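Local coordinates for protein peptidase (Yersinia bercovieri, PDB 5NYW) that is of unknown function but belongs to the proteasome family of Ntn-hydrolases as an ancestral beta-subunit, and probably acts as a peptidase subunit of a multimer, at residues 35-40 and 203-208; 46-51 and 112-117; 52-57 and 93-98; 78-83 and 121-126; 193-198 and 207-212. One frame throughout, in Å; residues are numbered along the deposited sequence.

Contact 1: 35-40 and 203-208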
# COMPACT_ATOMS: atom_id res chain seq x y z
N LEU L 35 -22.60 37.20 -9.96
CA LEU L 35 -23.80 37.31 -9.12
C LEU L 35 -24.74 36.12 -9.22
O LEU L 35 -25.00 35.62 -10.30
CB LEU L 35 -24.60 38.56 -9.49
CG LEU L 35 -24.12 39.94 -9.03
CD1 LEU L 35 -24.99 41.00 -9.68
CD2 LEU L 35 -24.17 40.05 -7.52
N PHE L 36 -25.27 35.69 -8.08
CA PHE L 36 -26.32 34.68 -8.11
C PHE L 36 -27.55 35.19 -7.36
O PHE L 36 -27.54 35.31 -6.13
CB PHE L 36 -25.83 33.34 -7.53
CG PHE L 36 -24.68 32.75 -8.29
CD1 PHE L 36 -23.39 33.20 -8.08
CD2 PHE L 36 -24.91 31.80 -9.26
CE1 PHE L 36 -22.33 32.66 -8.79
CE2 PHE L 36 -23.86 31.26 -9.99
CZ PHE L 36 -22.56 31.70 -9.76
N GLN L 37 -28.58 35.53 -8.13
CA GLN L 37 -29.71 36.26 -7.59
C GLN L 37 -31.08 35.63 -7.88
O GLN L 37 -31.40 35.30 -9.02
CB GLN L 37 -29.71 37.69 -8.11
CG GLN L 37 -30.90 38.44 -7.54
CD GLN L 37 -30.99 39.86 -8.01
OE1 GLN L 37 -30.41 40.24 -9.02
NE2 GLN L 37 -31.71 40.67 -7.24
N GLN L 38 -31.90 35.51 -6.83
CA GLN L 38 -33.32 35.22 -7.00
C GLN L 38 -34.08 36.29 -6.23
O GLN L 38 -34.14 36.25 -5.00
CB GLN L 38 -33.69 33.85 -6.48
CG GLN L 38 -35.12 33.44 -6.84
CD GLN L 38 -35.32 31.93 -6.79
OE1 GLN L 38 -34.36 31.17 -6.64
NE2 GLN L 38 -36.57 31.49 -6.91
N PRO L 39 -34.67 37.25 -6.97
CA PRO L 39 -35.30 38.45 -6.40
C PRO L 39 -36.31 38.16 -5.27
O PRO L 39 -37.22 37.34 -5.41
CB PRO L 39 -36.00 39.09 -7.61
CG PRO L 39 -36.04 38.04 -8.67
CD PRO L 39 -34.80 37.22 -8.43
N GLY L 40 -36.09 38.84 -4.15
CA GLY L 40 -36.91 38.71 -2.96
C GLY L 40 -36.53 37.56 -2.05
O GLY L 40 -37.10 37.39 -0.98
N PHE L 203 -32.12 41.98 -0.63
CA PHE L 203 -32.07 40.98 -1.70
C PHE L 203 -32.04 41.65 -3.05
O PHE L 203 -32.72 41.23 -4.00
CB PHE L 203 -33.21 39.97 -1.58
CG PHE L 203 -33.16 39.20 -0.29
CD1 PHE L 203 -32.20 38.22 -0.10
CD2 PHE L 203 -34.05 39.48 0.73
CE1 PHE L 203 -32.14 37.52 1.08
CE2 PHE L 203 -33.99 38.78 1.92
CZ PHE L 203 -33.03 37.81 2.09
N SER L 204 -31.25 42.71 -3.12
CA SER L 204 -31.14 43.51 -4.32
C SER L 204 -29.72 43.51 -4.89
O SER L 204 -28.74 43.51 -4.14
CB SER L 204 -31.58 44.94 -4.03
OG SER L 204 -31.17 45.81 -5.06
N THR L 205 -29.64 43.48 -6.21
CA THR L 205 -28.39 43.66 -6.94
C THR L 205 -28.44 44.98 -7.71
O THR L 205 -27.78 45.15 -8.74
CB THR L 205 -28.10 42.50 -7.89
OG1 THR L 205 -29.21 42.33 -8.77
CG2 THR L 205 -27.89 41.22 -7.09
N GLU L 206 -29.28 45.89 -7.22
CA GLU L 206 -29.51 47.16 -7.89
C GLU L 206 -28.24 48.01 -7.80
O GLU L 206 -27.90 48.73 -8.74
CB GLU L 206 -30.70 47.89 -7.25
CG GLU L 206 -31.07 49.20 -7.92
CD GLU L 206 -31.61 49.01 -9.33
OE1 GLU L 206 -32.04 47.88 -9.67
OE2 GLU L 206 -31.57 49.98 -10.11
N GLN L 207 -27.54 47.91 -6.68
CA GLN L 207 -26.32 48.67 -6.49
C GLN L 207 -25.07 47.90 -6.92
O GLN L 207 -24.15 47.71 -6.13
CB GLN L 207 -26.19 49.12 -5.03
CG GLN L 207 -27.28 50.07 -4.59
CD GLN L 207 -27.07 50.61 -3.18
OE1 GLN L 207 -26.21 51.46 -2.94
NE2 GLN L 207 -27.87 50.10 -2.25
N GLN L 208 -25.05 47.45 -8.17
CA GLN L 208 -23.85 46.89 -8.78
C GLN L 208 -23.31 47.86 -9.82
O GLN L 208 -24.06 48.34 -10.66
CB GLN L 208 -24.12 45.57 -9.46
CG GLN L 208 -22.84 44.92 -9.89
CD GLN L 208 -23.05 43.86 -10.94
OE1 GLN L 208 -24.19 43.54 -11.29
NE2 GLN L 208 -21.96 43.32 -11.45

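Contact 2: 46-51 and 112-117. Unlike the reference sequence in segment 112-117: Cys112 (reference Gly).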
# COMPACT_ATOMS: atom_id res chain seq x y z
N VAL L 46 -19.77 35.95 -5.71
CA VAL L 46 -18.53 35.20 -5.75
C VAL L 46 -17.41 36.02 -6.38
O VAL L 46 -17.56 36.52 -7.49
CB VAL L 46 -18.69 33.89 -6.54
CG1 VAL L 46 -17.36 33.17 -6.63
CG2 VAL L 46 -19.76 33.00 -5.91
N GLN L 47 -16.28 36.15 -5.68
CA GLN L 47 -15.16 36.90 -6.25
C GLN L 47 -13.96 36.00 -6.54
O GLN L 47 -13.63 35.13 -5.73
CB GLN L 47 -14.76 38.03 -5.32
CG GLN L 47 -15.76 39.17 -5.26
CD GLN L 47 -15.50 40.11 -4.09
OE1 GLN L 47 -15.61 39.70 -2.93
NE2 GLN L 47 -15.13 41.35 -4.39
N SER L 48 -13.27 36.26 -7.65
CA SER L 48 -12.23 35.35 -8.10
C SER L 48 -10.84 35.96 -8.11
O SER L 48 -10.64 37.12 -8.51
CB SER L 48 -12.53 34.82 -9.51
OG SER L 48 -13.77 34.16 -9.57
N ALA L 49 -9.90 35.11 -7.70
CA ALA L 49 -8.48 35.36 -7.75
C ALA L 49 -7.73 34.05 -7.99
O ALA L 49 -8.25 32.97 -7.73
CB ALA L 49 -8.02 35.99 -6.47
N GLY L 50 -6.52 34.14 -8.50
CA GLY L 50 -5.73 32.97 -8.76
C GLY L 50 -5.92 32.57 -10.20
O GLY L 50 -6.32 33.40 -11.02
N ASN L 51 -5.70 31.29 -10.48
CA ASN L 51 -5.73 30.77 -11.84
C ASN L 51 -7.08 31.02 -12.56
O ASN L 51 -8.14 30.56 -12.12
CB ASN L 51 -5.41 29.26 -11.83
CG ASN L 51 -5.20 28.71 -13.21
OD1 ASN L 51 -6.13 28.63 -14.01
ND2 ASN L 51 -3.97 28.27 -13.51
N CYS L 112 -6.66 28.48 -6.67
CA CYS L 112 -7.51 29.66 -6.58
C CYS L 112 -7.97 29.98 -5.16
O CYS L 112 -7.99 29.12 -4.28
CB CYS L 112 -8.73 29.45 -7.48
SG CYS L 112 -9.83 28.07 -6.89
N ASN L 113 -8.33 31.24 -4.95
CA ASN L 113 -9.01 31.65 -3.73
C ASN L 113 -10.29 32.33 -4.17
O ASN L 113 -10.32 32.98 -5.23
CB ASN L 113 -8.14 32.59 -2.87
CG ASN L 113 -7.13 31.85 -2.02
OD1 ASN L 113 -7.37 31.58 -0.85
ND2 ASN L 113 -5.98 31.52 -2.61
N LEU L 114 -11.35 32.14 -3.39
CA LEU L 114 -12.63 32.75 -3.67
C LEU L 114 -13.20 33.46 -2.46
O LEU L 114 -12.90 33.08 -1.32
CB LEU L 114 -13.64 31.70 -4.16
CG LEU L 114 -13.21 30.87 -5.37
CD1 LEU L 114 -14.26 29.86 -5.66
CD2 LEU L 114 -13.06 31.79 -6.54
N LEU L 115 -14.00 34.49 -2.71
CA LEU L 115 -14.83 35.09 -1.66
C LEU L 115 -16.31 34.84 -2.01
O LEU L 115 -16.72 34.91 -3.18
CB LEU L 115 -14.54 36.58 -1.50
CG LEU L 115 -13.13 36.93 -1.01
CD1 LEU L 115 -13.01 38.40 -0.72
CD2 LEU L 115 -12.71 36.11 0.19
N LEU L 116 -17.07 34.50 -0.98
CA LEU L 116 -18.50 34.23 -1.09
C LEU L 116 -19.24 35.01 -0.05
O LEU L 116 -18.99 34.83 1.14
CB LEU L 116 -18.79 32.75 -0.92
CG LEU L 116 -20.25 32.34 -0.71
CD1 LEU L 116 -21.08 32.54 -1.98
CD2 LEU L 116 -20.29 30.90 -0.22
N GLY L 117 -20.13 35.90 -0.47
CA GLY L 117 -20.83 36.72 0.50
C GLY L 117 -22.25 36.98 0.08
O GLY L 117 -22.58 36.94 -1.10

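Contact 3: 52-57 and 93-98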
# COMPACT_ATOMS: atom_id res chain seq x y z
N LEU L 52 -7.01 31.76 -13.66
CA LEU L 52 -8.21 32.14 -14.41
C LEU L 52 -8.94 30.91 -14.94
O LEU L 52 -10.16 30.88 -14.93
CB LEU L 52 -7.86 33.09 -15.55
CG LEU L 52 -9.04 33.54 -16.41
CD1 LEU L 52 -10.04 34.35 -15.62
CD2 LEU L 52 -8.57 34.32 -17.62
N ALA L 53 -8.20 29.91 -15.42
CA ALA L 53 -8.81 28.67 -15.93
C ALA L 53 -9.61 27.96 -14.82
O ALA L 53 -10.71 27.44 -15.06
CB ALA L 53 -7.74 27.72 -16.50
N THR L 54 -9.06 27.97 -13.60
CA THR L 54 -9.73 27.35 -12.46
C THR L 54 -11.01 28.07 -12.03
O THR L 54 -12.06 27.46 -11.98
CB THR L 54 -8.80 27.30 -11.25
OG1 THR L 54 -7.60 26.60 -11.60
CG2 THR L 54 -9.48 26.58 -10.09
N THR L 55 -10.94 29.38 -11.76
CA THR L 55 -12.13 30.08 -11.28
C THR L 55 -13.23 30.15 -12.33
O THR L 55 -14.41 30.03 -12.00
CB THR L 55 -11.80 31.50 -10.76
OG1 THR L 55 -11.35 32.35 -11.82
CG2 THR L 55 -10.76 31.43 -9.65
N GLN L 56 -12.88 30.34 -13.60
CA GLN L 56 -13.91 30.39 -14.64
C GLN L 56 -14.67 29.07 -14.72
O GLN L 56 -15.89 29.08 -14.87
CB GLN L 56 -13.34 30.71 -16.03
CG GLN L 56 -13.32 32.16 -16.46
CD GLN L 56 -12.96 32.29 -17.95
OE1 GLN L 56 -12.51 31.33 -18.55
NE2 GLN L 56 -13.21 33.45 -18.54
N SER L 57 -13.96 27.94 -14.59
CA SER L 57 -14.64 26.64 -14.62
C SER L 57 -15.54 26.51 -13.41
O SER L 57 -16.67 26.05 -13.52
CB SER L 57 -13.65 25.46 -14.65
OG SER L 57 -13.33 25.07 -15.99
N GLU L 93 -13.12 19.65 -7.20
CA GLU L 93 -13.49 18.97 -8.44
C GLU L 93 -12.71 19.48 -9.65
O GLU L 93 -12.21 18.71 -10.46
CB GLU L 93 -14.98 19.13 -8.70
CG GLU L 93 -15.42 18.63 -10.05
CD GLU L 93 -16.86 19.01 -10.37
OE1 GLU L 93 -17.34 18.67 -11.47
OE2 GLU L 93 -17.52 19.66 -9.54
N VAL L 94 -12.67 20.80 -9.78
CA VAL L 94 -12.00 21.44 -10.90
C VAL L 94 -10.47 21.30 -10.82
O VAL L 94 -9.83 20.97 -11.82
CB VAL L 94 -12.39 22.91 -10.98
CG1 VAL L 94 -11.50 23.66 -11.97
CG2 VAL L 94 -13.86 23.02 -11.34
N ILE L 95 -9.89 21.49 -9.64
CA ILE L 95 -8.44 21.37 -9.50
C ILE L 95 -7.94 19.94 -9.76
O ILE L 95 -6.97 19.74 -10.51
CB ILE L 95 -7.97 21.81 -8.10
CG1 ILE L 95 -8.10 23.32 -7.99
CG2 ILE L 95 -6.51 21.42 -7.87
CD1 ILE L 95 -7.67 23.86 -6.65
N ASN L 96 -8.62 18.96 -9.20
CA ASN L 96 -8.23 17.57 -9.39
C ASN L 96 -8.41 17.14 -10.84
O ASN L 96 -7.65 16.31 -11.34
CB ASN L 96 -9.01 16.66 -8.44
CG ASN L 96 -8.55 16.80 -7.00
OD1 ASN L 96 -7.55 17.48 -6.71
ND2 ASN L 96 -9.26 16.15 -6.09
N ARG L 97 -9.43 17.68 -11.50
CA ARG L 97 -9.65 17.38 -12.92
C ARG L 97 -8.51 17.97 -13.76
O ARG L 97 -7.91 17.26 -14.56
CB ARG L 97 -11.00 17.94 -13.39
CG ARG L 97 -11.27 17.72 -14.88
CD ARG L 97 -12.39 18.63 -15.39
NE ARG L 97 -11.93 20.03 -15.44
CZ ARG L 97 -12.70 21.08 -15.68
NH1 ARG L 97 -14.00 20.93 -15.92
NH2 ARG L 97 -12.17 22.31 -15.71
N ASP L 98 -8.22 19.27 -13.59
CA ASP L 98 -7.20 19.95 -14.40
C ASP L 98 -5.75 19.50 -14.15
O ASP L 98 -4.91 19.55 -15.06
CB ASP L 98 -7.27 21.47 -14.21
CG ASP L 98 -8.46 22.10 -14.94
OD1 ASP L 98 -9.15 21.39 -15.71
OD2 ASP L 98 -8.65 23.33 -14.79
O HOH W 1 -6.90 25.16 -14.42

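Contact 4: 78-83 and 121-126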
# COMPACT_ATOMS: atom_id res chain seq x y z
N ALA L 78 -29.86 25.69 1.52
CA ALA L 78 -30.71 26.34 2.52
C ALA L 78 -30.02 27.51 3.23
O ALA L 78 -30.69 28.46 3.64
CB ALA L 78 -31.19 25.31 3.54
N SER L 79 -28.69 27.44 3.37
CA SER L 79 -27.92 28.50 4.04
C SER L 79 -26.62 28.83 3.30
O SER L 79 -26.17 28.10 2.42
CB SER L 79 -27.60 28.09 5.48
OG SER L 79 -26.71 26.99 5.51
N MET L 80 -26.02 29.96 3.68
CA MET L 80 -24.76 30.39 3.11
C MET L 80 -23.66 29.39 3.46
O MET L 80 -22.71 29.20 2.69
CB MET L 80 -24.40 31.77 3.65
CG MET L 80 -23.38 32.54 2.83
SD MET L 80 -24.07 32.94 1.23
CE MET L 80 -25.49 33.85 1.80
N TYR L 81 -23.80 28.73 4.60
CA TYR L 81 -22.83 27.72 5.02
C TYR L 81 -22.80 26.56 4.02
O TYR L 81 -21.72 26.04 3.71
CB TYR L 81 -23.15 27.19 6.43
CG TYR L 81 -22.12 26.19 6.88
CD1 TYR L 81 -22.28 24.84 6.61
CD2 TYR L 81 -20.97 26.61 7.55
CE1 TYR L 81 -21.33 23.91 6.99
CE2 TYR L 81 -20.01 25.69 7.95
CZ TYR L 81 -20.20 24.33 7.65
OH TYR L 81 -19.27 23.38 8.02
N GLU L 82 -23.98 26.15 3.55
CA GLU L 82 -24.11 25.07 2.57
C GLU L 82 -23.59 25.54 1.22
O GLU L 82 -22.98 24.79 0.48
CB GLU L 82 -25.56 24.62 2.43
CG GLU L 82 -26.17 24.05 3.70
CD GLU L 82 -27.58 23.54 3.48
OE1 GLU L 82 -28.08 23.65 2.34
OE2 GLU L 82 -28.20 23.05 4.46
N ALA L 83 -23.81 26.81 0.93
CA ALA L 83 -23.29 27.40 -0.29
C ALA L 83 -21.75 27.31 -0.26
O ALA L 83 -21.13 26.99 -1.27
CB ALA L 83 -23.75 28.82 -0.42
N LYS L 121 -32.64 34.35 2.32
CA LYS L 121 -33.73 34.79 3.20
C LYS L 121 -33.96 33.83 4.36
O LYS L 121 -34.02 32.62 4.18
CB LYS L 121 -35.03 35.01 2.43
CG LYS L 121 -36.05 35.81 3.24
CD LYS L 121 -37.31 36.17 2.44
CE LYS L 121 -38.24 37.07 3.26
NZ LYS L 121 -39.45 37.53 2.49
N GLY L 122 -34.07 34.40 5.55
CA GLY L 122 -34.20 33.62 6.76
C GLY L 122 -32.93 33.65 7.60
O GLY L 122 -32.88 33.07 8.68
N GLU L 123 -31.89 34.28 7.08
CA GLU L 123 -30.64 34.39 7.82
C GLU L 123 -30.04 35.79 7.58
O GLU L 123 -30.46 36.51 6.67
CB GLU L 123 -29.67 33.27 7.43
CG GLU L 123 -29.01 33.44 6.07
CD GLU L 123 -27.99 32.34 5.75
OE1 GLU L 123 -27.44 32.40 4.64
OE2 GLU L 123 -27.73 31.46 6.61
N GLY L 124 -29.06 36.16 8.40
CA GLY L 124 -28.40 37.44 8.24
C GLY L 124 -27.31 37.37 7.19
O GLY L 124 -27.21 36.42 6.42
N LEU L 125 -26.48 38.40 7.13
CA LEU L 125 -25.39 38.43 6.18
C LEU L 125 -24.33 37.43 6.53
O LEU L 125 -23.98 37.29 7.70
CB LEU L 125 -24.75 39.80 6.17
CG LEU L 125 -25.75 40.93 6.06
CD1 LEU L 125 -24.96 42.16 6.32
CD2 LEU L 125 -26.39 40.92 4.69
N ARG L 126 -23.80 36.74 5.53
CA ARG L 126 -22.66 35.86 5.77
C ARG L 126 -21.61 36.05 4.68
O ARG L 126 -21.93 36.31 3.53
CB ARG L 126 -23.11 34.40 5.86
CG ARG L 126 -24.12 34.18 6.95
CD ARG L 126 -24.49 32.72 7.16
NE ARG L 126 -23.47 31.98 7.89
CZ ARG L 126 -23.63 30.73 8.32
NH1 ARG L 126 -24.78 30.10 8.08
NH2 ARG L 126 -22.66 30.12 8.99

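Contact 5: 193-198 and 207-212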
# COMPACT_ATOMS: atom_id res chain seq x y z
N LEU L 193 -13.01 48.47 -12.57
CA LEU L 193 -13.39 47.84 -11.32
C LEU L 193 -14.80 47.30 -11.42
O LEU L 193 -15.59 47.76 -12.24
CB LEU L 193 -13.30 48.83 -10.16
CG LEU L 193 -11.98 49.52 -9.82
CD1 LEU L 193 -12.18 50.36 -8.56
CD2 LEU L 193 -10.80 48.54 -9.67
N ASP L 194 -15.11 46.30 -10.61
CA ASP L 194 -16.50 45.88 -10.46
C ASP L 194 -16.79 45.93 -8.98
O ASP L 194 -16.06 45.34 -8.17
CB ASP L 194 -16.73 44.49 -11.05
CG ASP L 194 -16.65 44.49 -12.59
OD1 ASP L 194 -17.38 45.26 -13.26
OD2 ASP L 194 -15.81 43.74 -13.12
N VAL L 195 -17.80 46.72 -8.61
CA VAL L 195 -18.17 46.94 -7.23
C VAL L 195 -19.66 46.72 -6.98
O VAL L 195 -20.48 46.72 -7.90
CB VAL L 195 -17.79 48.38 -6.78
CG1 VAL L 195 -16.32 48.68 -7.06
CG2 VAL L 195 -18.68 49.40 -7.47
N MET L 196 -20.02 46.52 -5.72
CA MET L 196 -21.42 46.39 -5.34
C MET L 196 -21.67 46.68 -3.87
O MET L 196 -20.88 46.31 -3.01
CB MET L 196 -21.93 45.00 -5.68
CG MET L 196 -23.31 44.77 -5.13
SD MET L 196 -23.99 43.24 -5.68
CE MET L 196 -25.31 43.03 -4.48
N ILE L 197 -22.78 47.35 -3.59
CA ILE L 197 -23.26 47.48 -2.23
C ILE L 197 -24.52 46.64 -2.06
O ILE L 197 -25.47 46.78 -2.84
CB ILE L 197 -23.58 48.93 -1.88
CG1 ILE L 197 -22.33 49.80 -1.99
CG2 ILE L 197 -24.24 48.99 -0.51
CD1 ILE L 197 -22.60 51.27 -1.72
N TYR L 198 -24.52 45.75 -1.08
CA TYR L 198 -25.71 44.97 -0.75
C TYR L 198 -26.24 45.33 0.63
O TYR L 198 -25.66 44.94 1.65
CB TYR L 198 -25.44 43.47 -0.78
CG TYR L 198 -26.66 42.69 -0.35
CD1 TYR L 198 -27.68 42.39 -1.25
CD2 TYR L 198 -26.83 42.29 0.98
CE1 TYR L 198 -28.80 41.70 -0.85
CE2 TYR L 198 -27.95 41.61 1.38
CZ TYR L 198 -28.93 41.31 0.46
OH TYR L 198 -30.04 40.62 0.89
N GLN L 207 -27.54 47.91 -6.68
CA GLN L 207 -26.32 48.67 -6.49
C GLN L 207 -25.07 47.90 -6.92
O GLN L 207 -24.15 47.71 -6.13
CB GLN L 207 -26.19 49.12 -5.03
CG GLN L 207 -27.28 50.07 -4.59
CD GLN L 207 -27.07 50.61 -3.18
OE1 GLN L 207 -26.21 51.46 -2.94
NE2 GLN L 207 -27.87 50.10 -2.25
N GLN L 208 -25.05 47.45 -8.17
CA GLN L 208 -23.85 46.89 -8.78
C GLN L 208 -23.31 47.86 -9.82
O GLN L 208 -24.06 48.34 -10.66
CB GLN L 208 -24.12 45.57 -9.46
CG GLN L 208 -22.84 44.92 -9.89
CD GLN L 208 -23.05 43.86 -10.94
OE1 GLN L 208 -24.19 43.54 -11.29
NE2 GLN L 208 -21.96 43.32 -11.45
N TYR L 209 -22.00 48.11 -9.81
CA TYR L 209 -21.43 49.18 -10.65
C TYR L 209 -20.12 48.78 -11.32
O TYR L 209 -19.24 48.19 -10.69
CB TYR L 209 -21.17 50.41 -9.78
CG TYR L 209 -22.37 50.95 -9.05
CD1 TYR L 209 -23.43 51.53 -9.74
CD2 TYR L 209 -22.48 50.83 -7.67
CE1 TYR L 209 -24.54 52.02 -9.06
CE2 TYR L 209 -23.59 51.30 -6.99
CZ TYR L 209 -24.61 51.90 -7.69
OH TYR L 209 -25.71 52.38 -7.02
N ARG L 210 -19.95 49.18 -12.58
CA ARG L 210 -18.65 49.08 -13.24
C ARG L 210 -17.91 50.42 -13.24
O ARG L 210 -18.40 51.42 -13.77
CB ARG L 210 -18.78 48.57 -14.69
CG ARG L 210 -17.46 48.70 -15.47
CD ARG L 210 -17.32 47.70 -16.59
NE ARG L 210 -16.91 46.37 -16.12
CZ ARG L 210 -16.46 45.42 -16.93
NH1 ARG L 210 -16.10 44.24 -16.45
NH2 ARG L 210 -16.36 45.65 -18.23
N ILE L 211 -16.73 50.43 -12.66
CA ILE L 211 -15.95 51.65 -12.58
C ILE L 211 -14.80 51.68 -13.57
O ILE L 211 -13.78 51.00 -13.38
CB ILE L 211 -15.41 51.83 -11.16
CG1 ILE L 211 -16.60 52.05 -10.21
CG2 ILE L 211 -14.46 53.01 -11.09
CD1 ILE L 211 -16.23 52.02 -8.78
N THR L 212 -14.95 52.50 -14.61
CA THR L 212 -13.91 52.65 -15.62
C THR L 212 -13.05 53.83 -15.28
O THR L 212 -13.32 54.52 -14.29
CB THR L 212 -14.44 52.89 -17.03
OG1 THR L 212 -14.94 54.23 -17.12
CG2 THR L 212 -15.51 51.87 -17.40
O HOH W 2 -20.26 45.50 -12.10

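Contact 1: 35-40 and 203-208
The end of strand 33-38 and the loop 203-208 draw together along the chain, from a CA separation of 7.5 Å between Gln37 and Thr205 to 5.5 Å between Gly40 and Phe203, and no backbone hydrogen bond joins the two segments. In the alpha-beta-beta-alpha sandwich of the Ntn-hydrolase fold, this contact brings the outermost strand of one sheet, as counted within the chain, against the hairpin loop of the other, at the surface of the subunit. Gly40 has a positive phi and passes the base of Phe203, where the Phe203 CB lies 4.0 Å from Gly40 N.

Gln37 carries the polar part. Its CG is anti to the backbone N (chi1 180°) and the chain stays extended, so the amide reaches the loop and meets Thr205 tip to tip. Thr205 OG1 donates to Gln37 OE1 across a very short modelled distance of 2.4 Å, from above the carbonyl plane and 41° out of it. On the other half, Gln37 NE2 lies 3.4 Å from Phe203 O, so both ends of the amide have a partner, though the NE2 side is held only by this weak bond. Thr205 holds OG1 in the crowded position between N and carbonyl carbon, which turns CG2 toward the strand.

Within the loop, Ser204 OG accepts from Glu206 N, forming an ST turn, and Gln207 centres an inverse gamma turn. Phe203 N is hydrogen-bonded to Tyr198 OH. Beside the amide, both Leu35 methyls lie 3.9 Å from Thr205 CG2, and CD1 also comes 3.1 Å from Gln208 OE1.

Contact 2: 46-51 and 112-117
Gln47 leaves its strand with CG beside the backbone N (chi1 -71°) and crosses Leu115 obliquely. Its CB lies 4.1 Å from Leu115 CB, and the chain then runs extended to the amide. There OE1 lies 3.6 Å from Leu115 CB and near Leu115 CD1, while NE2 donates beyond the pair, to Ser16 OG and Val4 O of the other sheet.

Strands 46-50 and 112-117 run antiparallel, 165° between directions and 4.6 Å apart at closest approach, as adjacent strands in one sheet of the Ntn-hydrolase sandwich. Gln47 and Leu115 form a hydrogen-bonded pair: Gln47 N reaches Leu115 O at 2.8 Å and Leu115 N returns to Gln47 O, each on a lone pair in the carbonyl plane. The Ala49-Asn113 pair is looser, Ala49 N to Asn113 O and Asn113 N to Ala49 O both 3.3 Å. The face bearing Gln47, Ala49, Asn113 and Leu115 meets strands 2-7 and 145-149; Asn113 OD1 is bonded to His129.

On the other face Val46 CG2 touches Leu116 CD1 at 4.2 Å, and Leu114 CD2 approaches Ser48 OG. Helices 52-65 and 80-98 cover this side. Gly50 has backbone angles that call for glycine, and its CA lies 4.3 Å from Cys112 CA.

Contact 3: 52-57 and 93-98
Helices 52-57 and 93-98 cross in the helical layer of the Ntn-hydrolase sandwich, on the side covering the sheet that contains strand 112-120. Their short axes approach to 9.7 Å with 133° between their directions, and the closest CA pair is Thr54 with Val94.

The apolar part is made of methyl and methylene groups. Val94 holds CG1 anti to the backbone N, which directs it toward helix 52-57, where it meets Thr54 CG2 at 4.0 Å and Ser57 CB at 3.9 Å. Ile95 CG1, from the same helix as Val94, also touches Thr54 CG2, at 4.1 Å.

Among the direct polar contacts, Arg97 NH2 donates to Ser57 OG at 3.0 Å, nearly straight and within the guanidinium plane. Arg97 is bent at chi3 (71°), which brings its head round so that Asp98 lies at the guanidinium edge. There NE and NH2 grip one atom side-on, Asp98 OD1, with NE 3.1 Å from OD1, and both arrive from above the carboxylate plane. With Ser57 and Asp98 both at its edge near the plane, the guanidinium orientation is restrained. The subunit interface adds to it: Tyr81 OH of a neighbouring subunit bonds both Ser57 OG and Arg97 NH1.

Water completes the polar set. Thr54 OG1, which also bonds Phe110 O, receives a hydrogen bond from a water that also donates to Asp98 OD2 at 2.6 Å.

Contact 4: 78-83 and 121-126
The guanidinium of Arg126 has Tyr81 N over one face, 3.8 Å above its plane and offset toward the rim, and Glu123 OE2 at its edge in plane. The Tyr81 ring, whose hydroxyl bonds Ser57 of a neighbouring subunit, is tilted 28° from the guanidinium and meets it obliquely, with Tyr81 CB 3.7 Å from Arg126 NH1. Arg126 NE is engaged by Glu138 in a salt bridge, while the salt bridge from Arg126 NH1 to Glu123 OE2, at 3.6 Å, is long.

The head gets there because Arg126 bends at chi3 (77°) after sliding past Met80, whose CG touches Arg126 CB at 3.6 Å. Glu123, extended from a crowded chi1 of 74°, brings its carboxylate to the first turn of helix 80-98. There OE1 accepts from Met80 N at 3.0 Å through its syn lone pair, and OE2 lies near Ser79 CB. Ser79 is the N-cap, with a weak bond from Glu82 N to its OG.

This joins the start of a helix to the turn between strands 112-120 and 126-130 of the sheet it covers, in the Ntn-hydrolase fold. Placed at a helix N-terminus and beside an arginine, the Glu123 carboxylate should be favoured in its charged form.

Contact 5: 193-198 and 207-212
Asp194 OD1 is held by two donors. Arg210 NE reaches it at 3.1 Å, on the syn lone pair and within the guanidinium plane (N-H...O 164°), and a water donates at the same oxygen. The second carboxylate oxygen is bound weakly, with Arg210 NH1 3.4 Å from Asp194 OD2. Carboxylate and guanidinium are nearly coplanar, 27° apart, because Asp194 and Arg210 run side by side on one face of the sheet and Arg210 bends at chi3. The water is also bonded, weakly, by Gln208 NE2. Arg210 NH2 has a further salt bridge to Asp142 of a neighbouring subunit, so its charge is shared with the interface.

Met196 shares this face. Its CG, anti to the backbone N, packs on Gln207 O at 3.2 Å.

On the other face Val195 sets CG2 in the crowded position, which brings it 3.5 Å from Tyr209 CB and to the edge of the Tyr209 ring. Ile211 CD1 crosses Val195 at about a right angle and touches both its methyls, CG1 at 3.8 Å. Leu193 and Ile211 meet through their CB atoms. Helices 168-185 and 216-234 cover this side, and Leu239 and Leu241 of another subunit pack against Ile197, Tyr209 and Ile211.

Five backbone bonds hold the strands. The straightest runs from Val195 N to Tyr209 O (175°), and the last, 2.9 Å from Ile197 N to Gln207 O, lies at the loop end. Strands 193-199 and 208-211 follow each other in the chain, joined by a loop that includes 203-206, and so form a beta hairpin in the second sheet of the Ntn-hydrolase sandwich.

Overall arrangement
Contacts 2, 3 and 5 are buried, contact 4 is partly so, and contact 1 lies at the surface. Contact 2 supplies the centre of one sheet, about 7 Å from the chain centre, and its Cys112 SG packs on Thr54 of contact 3. Contacts 3 and 4 both use helix 80-98, near its opposite ends, and meet across neighbouring subunits through Tyr81, so both contribute polar groups to one subunit interface. Contact 5 belongs to the other sheet, and contact 1 joins the two, strand 33-38 meeting the hairpin loop; its Phe203 also packs on Lys121 of contact 4. Backbone bonds dominate contacts 2 and 5, the latter adding a salt bridge; side-chain polar bonds and methyl packing carry the others.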